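Side-chain contacts in single-stranded DNA-binding protein WHY1, chloroplastic (PDB 4KOO), which binds single-stranded DNA in chloroplasts and nucleus, guarding plastid genome stability against illegitimate recombination and modulating telomere length: residues Lys97-Glu100 / Gly101-Arg104; Phe151-Val154 / Leu155-Ile159. All coordinates share one frame; numbering follows the deposited sequence.

Contact 1: Lys97-Glu100 / Gly101-Arg104; sequences KSDE and GKVR
D99 and K102 close a short turn of the chain through both backbone and side chains. The tight part is the knot around D99 O. K102 N donates to D99 O at 3.1 Å. The N-H...O angle is 156°, with the donor tilted 33° from the carbonyl plane. K102 CG also comes within 3.3 Å of D99 O, packing carbon against the oxygen its own amide holds. Water 1 donates a second hydrogen bond to that oxygen and accepts one from V103 N at 2.8 Å, stitching the turn to the first residue of the strand. V103 is the buried member of the group.

The outer side is much looser. K102 bends at chi2 (-82°) and again at chi4, which brings NZ of K102 to within 3.5 Å of D99 OD1, a long salt bridge near the surface between two obliquely crossing side chains. E100 is extended beyond CG and its OE2 is held by the amide of G96. G101 has its own anchor, N to the D92 carboxylate, and a CB at this position would run into E100 O.

With the E100 backbone extended and G101 at positive phi, D99-K102 is a type II beta turn with glycine in its third position. It follows a type I turn, K97-E100, in the loop that returns the chain from strand 87-91 into antiparallel strand 103-111 of a Whirly domain sheet, within a predicted nuclear localization signal.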
ATOM      1  N   LYS A  97      -8.307  32.842 -14.595  1.00 40.05           N
ATOM      2  CA  LYS A  97      -7.282  33.704 -15.182  1.00 38.83           C
ATOM      3  C   LYS A  97      -7.912  34.515 -16.317  1.00 42.99           C
ATOM      4  O   LYS A  97      -9.143  34.504 -16.486  1.00 38.70           O
ATOM      5  CB  LYS A  97      -6.088  32.895 -15.677  1.00 43.58           C
ATOM      6  CG  LYS A  97      -5.315  32.186 -14.570  1.00 48.88           C
ATOM      7  CD  LYS A  97      -4.089  31.492 -15.143  1.00 53.59           C
ATOM      8  CE  LYS A  97      -3.988  30.041 -14.674  1.00 69.54           C
ATOM      9  NZ  LYS A  97      -3.032  29.248 -15.497  1.00 71.57           N
ATOM     10  N   SER A  98      -7.096  35.232 -17.085  1.00 43.14           N
ATOM     11  CA  SER A  98      -7.681  36.181 -18.025  1.00 47.98           C
ATOM     12  C   SER A  98      -8.136  35.458 -19.299  1.00 39.93           C
ATOM     13  O   SER A  98      -9.067  35.913 -19.949  1.00 46.15           O
ATOM     14  CB  SER A  98      -6.760  37.399 -18.296  1.00 47.06           C
ATOM     15  OG  SER A  98      -5.509  37.043 -18.864  1.00 43.38           O
ATOM     16  N   ASP A  99      -7.524  34.313 -19.621  1.00 43.03           N
ATOM     17  CA  ASP A  99      -8.001  33.486 -20.737  1.00 32.14           C
ATOM     18  C   ASP A  99      -9.095  32.462 -20.368  1.00 26.98           C
ATOM     19  O   ASP A  99      -9.352  31.531 -21.124  1.00 27.02           O
ATOM     20  CB  ASP A  99      -6.848  32.767 -21.416  1.00 37.40           C
ATOM     21  CG  ASP A  99      -6.019  33.696 -22.269  1.00 44.73           C
ATOM     22  OD1 ASP A  99      -6.607  34.669 -22.785  1.00 39.42           O
ATOM     23  OD2 ASP A  99      -4.802  33.443 -22.423  1.00 44.15           O
ATOM     24  N   GLU A 100      -9.756  32.658 -19.241  1.00 32.78           N
ATOM     25  CA  GLU A 100     -10.852  31.789 -18.847  1.00 32.98           C
ATOM     26  C   GLU A 100     -11.894  31.707 -19.959  1.00 33.34           C
ATOM     27  O   GLU A 100     -12.252  32.709 -20.555  1.00 26.40           O
ATOM     28  CB  GLU A 100     -11.490  32.301 -17.562  1.00 35.40           C
ATOM     29  CG  GLU A 100     -12.814  31.634 -17.229  1.00 37.50           C
ATOM     30  CD  GLU A 100     -13.278  31.916 -15.813  1.00 44.65           C
ATOM     31  OE1 GLU A 100     -14.494  31.854 -15.563  1.00 50.29           O
ATOM     32  OE2 GLU A 100     -12.424  32.181 -14.950  1.00 39.91           O
ATOM     33  N   GLY A 101     -12.389  30.510 -20.240  1.00 25.62           N
ATOM     34  CA  GLY A 101     -13.395  30.335 -21.270  1.00 28.79           C
ATOM     35  C   GLY A 101     -12.848  30.172 -22.677  1.00 24.74           C
ATOM     36  O   GLY A 101     -13.602  29.866 -23.590  1.00 28.60           O
ATOM     37  N   LYS A 102     -11.551  30.340 -22.880  1.00 20.60           N
ATOM     38  CA  LYS A 102     -11.010  30.203 -24.239  1.00 21.95           C
ATOM     39  C   LYS A 102     -10.699  28.754 -24.583  1.00 21.94           C
ATOM     40  O   LYS A 102     -10.830  28.330 -25.738  1.00 21.09           O
ATOM     41  CB  LYS A 102      -9.754  31.048 -24.419  1.00 30.82           C
ATOM     42  CG  LYS A 102      -9.935  32.545 -24.157  1.00 38.50           C
ATOM     43  CD  LYS A 102     -10.509  33.271 -25.349  1.00 40.38           C
ATOM     44  CE  LYS A 102     -10.746  34.747 -25.047  1.00 47.03           C
ATOM     45  NZ  LYS A 102      -9.482  35.443 -24.687  1.00 51.32           N
ATOM     46  N   VAL A 103     -10.345  27.958 -23.568  1.00 19.25           N
ATOM     47  CA  VAL A 103      -9.865  26.621 -23.855  1.00 15.59           C
ATOM     48  C   VAL A 103     -10.677  25.651 -23.012  1.00 17.54           C
ATOM     49  O   VAL A 103     -10.887  25.890 -21.827  1.00 17.43           O
ATOM     50  CB  VAL A 103      -8.346  26.484 -23.494  1.00 23.55           C
ATOM     51  CG1 VAL A 103      -7.839  25.066 -23.785  1.00 24.86           C
ATOM     52  CG2 VAL A 103      -7.496  27.535 -24.217  1.00 22.61           C
ATOM     53  N   ARG A 104     -11.181  24.606 -23.643  1.00 17.16           N
ATOM     54  CA  ARG A 104     -11.933  23.582 -22.935  1.00 17.03           C
ATOM     55  C   ARG A 104     -11.328  22.243 -23.278  1.00 19.02           C
ATOM     56  O   ARG A 104     -11.109  21.940 -24.452  1.00 19.44           O
ATOM     57  CB  ARG A 104     -13.348  23.573 -23.404  1.00 16.01           C
ATOM     58  CG  ARG A 104     -14.215  22.504 -22.781  1.00 20.39           C
ATOM     59  CD  ARG A 104     -15.508  22.514 -23.475  1.00 28.30           C
ATOM     60  NE  ARG A 104     -16.517  21.670 -22.849  1.00 24.62           N
ATOM     61  CZ  ARG A 104     -16.963  20.565 -23.381  1.00 24.13           C
ATOM     62  NH1 ARG A 104     -16.455  20.136 -24.550  1.00 31.26           N
ATOM     63  NH2 ARG A 104     -17.942  19.900 -22.749  1.00 26.37           N
TER
HETATM   64  O   HOH W   1      -9.365  29.029 -21.164  1.00 22.91           O

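Contact 2: Phe151-Val154 / Leu155-Ile159; sequences FNFV and LPYLI
F153 and Y157, one helical turn apart, lean their rings against each other with 35° between the planes and 4.8 Å between the centroids, an oblique pair. F153 CZ makes the closest approach, 3.4 Å from Y157 CE1 and as near to Y157 OH, while Y157 CD1 sits over one face of the F153 ring. The rings get there by different first torsions: F153 puts CG anti to its N (chi1 169°), and Y157 puts its own anti to the carbonyl carbon (-75°). The tyrosine ring also stacks on H162 of the following helix 161-165. An alanine here in place of Y157 would probably leave F153 CZ and the H162 ring of the same chain without the aromatic surface they rest on.

The helix is kinked at P156 and Y157; the proline has no N-H to offer, so N152 O gets no amide from it. P156 CD lies 3.5 Å from N152 O and closer still to F153 O. V154 O then serves two amides, L158 N at 2.9 Å and, weakly, Y157 N, and it also lies near the plane of the Y157 ring at its edge. This is the end of helix 141-158, part of the C-terminal helix-loop-helix region through which Whirly tetramers assemble: F153 packs on P156 of the second subunit, while P156 meets F153 of the third.

V154 and L158 cross on a different flank, buried and branch to branch. V154 CG2 faces L158 CD2 at 4.0 Å, and CG1 reaches CD1 at the same separation. F164 of the second subunit covers both residues, and V154 also rests on L47 of strand 39-53, with L158 against I75 of helix 72-79.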
ATOM      1  N   PHE A 151      -1.774   4.956  -9.450  1.00 11.58           N
ATOM      2  CA  PHE A 151      -2.629   6.022  -8.970  1.00 10.53           C
ATOM      3  C   PHE A 151      -2.932   5.840  -7.485  1.00 12.69           C
ATOM      4  O   PHE A 151      -2.915   6.814  -6.711  1.00 13.02           O
ATOM      5  CB  PHE A 151      -3.940   6.065  -9.762  1.00 11.52           C
ATOM      6  CG  PHE A 151      -3.830   6.486 -11.190  1.00 13.16           C
ATOM      7  CD1 PHE A 151      -2.641   6.862 -11.775  1.00 14.21           C
ATOM      8  CD2 PHE A 151      -4.973   6.455 -11.981  1.00 23.07           C
ATOM      9  CE1 PHE A 151      -2.585   7.205 -13.109  1.00 20.83           C
ATOM     10  CE2 PHE A 151      -4.933   6.829 -13.283  1.00 22.30           C
ATOM     11  CZ  PHE A 151      -3.736   7.221 -13.858  1.00 17.45           C
ATOM     12  N   ASN A 152      -3.269   4.603  -7.086  1.00 13.45           N
ATOM     13  CA  ASN A 152      -3.505   4.324  -5.682  1.00 10.68           C
ATOM     14  C   ASN A 152      -2.239   4.600  -4.882  1.00 12.65           C
ATOM     15  O   ASN A 152      -2.291   5.206  -3.809  1.00 14.08           O
ATOM     16  CB  ASN A 152      -3.964   2.891  -5.451  1.00 14.09           C
ATOM     17  CG  ASN A 152      -5.444   2.743  -5.576  1.00 20.09           C
ATOM     18  OD1 ASN A 152      -6.199   3.445  -4.909  1.00 19.36           O
ATOM     19  ND2 ASN A 152      -5.876   1.853  -6.437  1.00 17.88           N
ATOM     20  N   PHE A 153      -1.096   4.192  -5.411  1.00 11.30           N
ATOM     21  CA  PHE A 153       0.165   4.377  -4.694  1.00 11.27           C
ATOM     22  C   PHE A 153       0.494   5.847  -4.470  1.00 11.94           C
ATOM     23  O   PHE A 153       0.904   6.243  -3.365  1.00 13.27           O
ATOM     24  CB  PHE A 153       1.302   3.712  -5.461  1.00 14.25           C
ATOM     25  CG  PHE A 153       2.643   4.059  -4.947  1.00 11.38           C
ATOM     26  CD1 PHE A 153       3.180   3.368  -3.875  1.00 15.52           C
ATOM     27  CD2 PHE A 153       3.377   5.075  -5.495  1.00 13.91           C
ATOM     28  CE1 PHE A 153       4.432   3.666  -3.415  1.00 17.16           C
ATOM     29  CE2 PHE A 153       4.634   5.396  -4.987  1.00 16.78           C
ATOM     30  CZ  PHE A 153       5.134   4.690  -3.935  1.00 18.17           C
ATOM     31  N   VAL A 154       0.283   6.666  -5.516  1.00 11.95           N
ATOM     32  CA  VAL A 154       0.769   8.040  -5.539  1.00 11.22           C
ATOM     33  C   VAL A 154      -0.123   9.012  -4.743  1.00  9.52           C
ATOM     34  O   VAL A 154       0.340  10.042  -4.219  1.00 13.61           O
ATOM     35  CB  VAL A 154       0.953   8.524  -7.025  1.00 12.66           C
ATOM     36  CG1 VAL A 154      -0.312   9.015  -7.646  1.00 11.39           C
ATOM     37  CG2 VAL A 154       2.033   9.542  -7.120  1.00 15.63           C
ATOM     38  N   LEU A 155      -1.388   8.653  -4.596  1.00 13.69           N
ATOM     39  CA  LEU A 155      -2.354   9.532  -3.948  1.00 10.92           C
ATOM     40  C   LEU A 155      -1.859  10.089  -2.596  1.00 14.92           C
ATOM     41  O   LEU A 155      -1.870  11.295  -2.393  1.00 14.68           O
ATOM     42  CB  LEU A 155      -3.684   8.796  -3.870  1.00 13.42           C
ATOM     43  CG  LEU A 155      -5.048   9.478  -3.882  1.00 26.69           C
ATOM     44  CD1 LEU A 155      -5.109  10.658  -4.765  1.00 22.64           C
ATOM     45  CD2 LEU A 155      -6.110   8.464  -4.309  1.00 21.20           C
ATOM     46  N   PRO A 156      -1.404   9.231  -1.664  1.00 14.06           N
ATOM     47  CA  PRO A 156      -0.883   9.823  -0.405  1.00 14.37           C
ATOM     48  C   PRO A 156       0.350  10.694  -0.568  1.00 15.48           C
ATOM     49  O   PRO A 156       0.537  11.571   0.284  1.00 17.77           O
ATOM     50  CB  PRO A 156      -0.510   8.609   0.449  1.00 13.79           C
ATOM     51  CG  PRO A 156      -1.300   7.475  -0.167  1.00 15.42           C
ATOM     52  CD  PRO A 156      -1.433   7.757  -1.613  1.00 13.34           C
ATOM     53  N   TYR A 157       1.158  10.467  -1.608  1.00 14.05           N
ATOM     54  CA  TYR A 157       2.289  11.322  -1.877  1.00 14.99           C
ATOM     55  C   TYR A 157       1.805  12.675  -2.329  1.00 16.60           C
ATOM     56  O   TYR A 157       2.406  13.679  -1.975  1.00 16.39           O
ATOM     57  CB  TYR A 157       3.197  10.795  -2.984  1.00 15.32           C
ATOM     58  CG  TYR A 157       4.064   9.638  -2.584  1.00 22.37           C
ATOM     59  CD1 TYR A 157       3.534   8.395  -2.273  1.00 24.19           C
ATOM     60  CD2 TYR A 157       5.447   9.788  -2.576  1.00 33.03           C
ATOM     61  CE1 TYR A 157       4.381   7.335  -1.899  1.00 30.97           C
ATOM     62  CE2 TYR A 157       6.275   8.760  -2.242  1.00 32.45           C
ATOM     63  CZ  TYR A 157       5.755   7.542  -1.896  1.00 36.39           C
ATOM     64  OH  TYR A 157       6.667   6.550  -1.559  1.00 34.88           O
ATOM     65  N   LEU A 158       0.783  12.700  -3.176  1.00 12.28           N
ATOM     66  CA  LEU A 158       0.320  13.967  -3.746  1.00 14.04           C
ATOM     67  C   LEU A 158      -0.260  14.942  -2.718  1.00 14.04           C
ATOM     68  O   LEU A 158      -0.298  16.161  -2.971  1.00 14.61           O
ATOM     69  CB  LEU A 158      -0.695  13.719  -4.865  1.00 13.76           C
ATOM     70  CG  LEU A 158      -0.251  12.908  -6.086  1.00 10.86           C
ATOM     71  CD1 LEU A 158      -1.354  12.886  -7.119  1.00 14.00           C
ATOM     72  CD2 LEU A 158       1.081  13.376  -6.700  1.00 16.98           C
ATOM     73  N   ILE A 159      -0.743  14.406  -1.606  1.00 13.08           N
ATOM     74  CA  ILE A 159      -1.287  15.201  -0.518  1.00 12.83           C
ATOM     75  C   ILE A 159      -0.302  15.400   0.632  1.00 12.44           C
ATOM     76  O   ILE A 159      -0.657  15.970   1.677  1.00 14.56           O
ATOM     77  CB  ILE A 159      -2.647  14.678  -0.010  1.00 12.35           C
ATOM     78  CG1 ILE A 159      -2.489  13.339   0.690  1.00 13.17           C
ATOM     79  CG2 ILE A 159      -3.704  14.658  -1.139  1.00 11.37           C
ATOM     80  CD1 ILE A 159      -3.696  12.934   1.520  1.00 14.40           C
TER

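Overall arrangement
Contacts 1 and 2 share no element of the fold: one belongs to a loop running into strand 103-111, the other to the last turns of helix 141-158. Their centres are 29 Å apart, on opposite sides of the chain's centre, with about 18 Å between nearest atoms. Contact 1 is a surface feature, polar and partly water-linked, touched by no other subunit of the assembly. Contact 2 is largely buried, built from aromatic and aliphatic side chains that two neighbouring subunits help cover. The backbone differs too: a glycine at positive phi shapes the turn, whereas a proline interrupts the helix where neighbouring subunits pack.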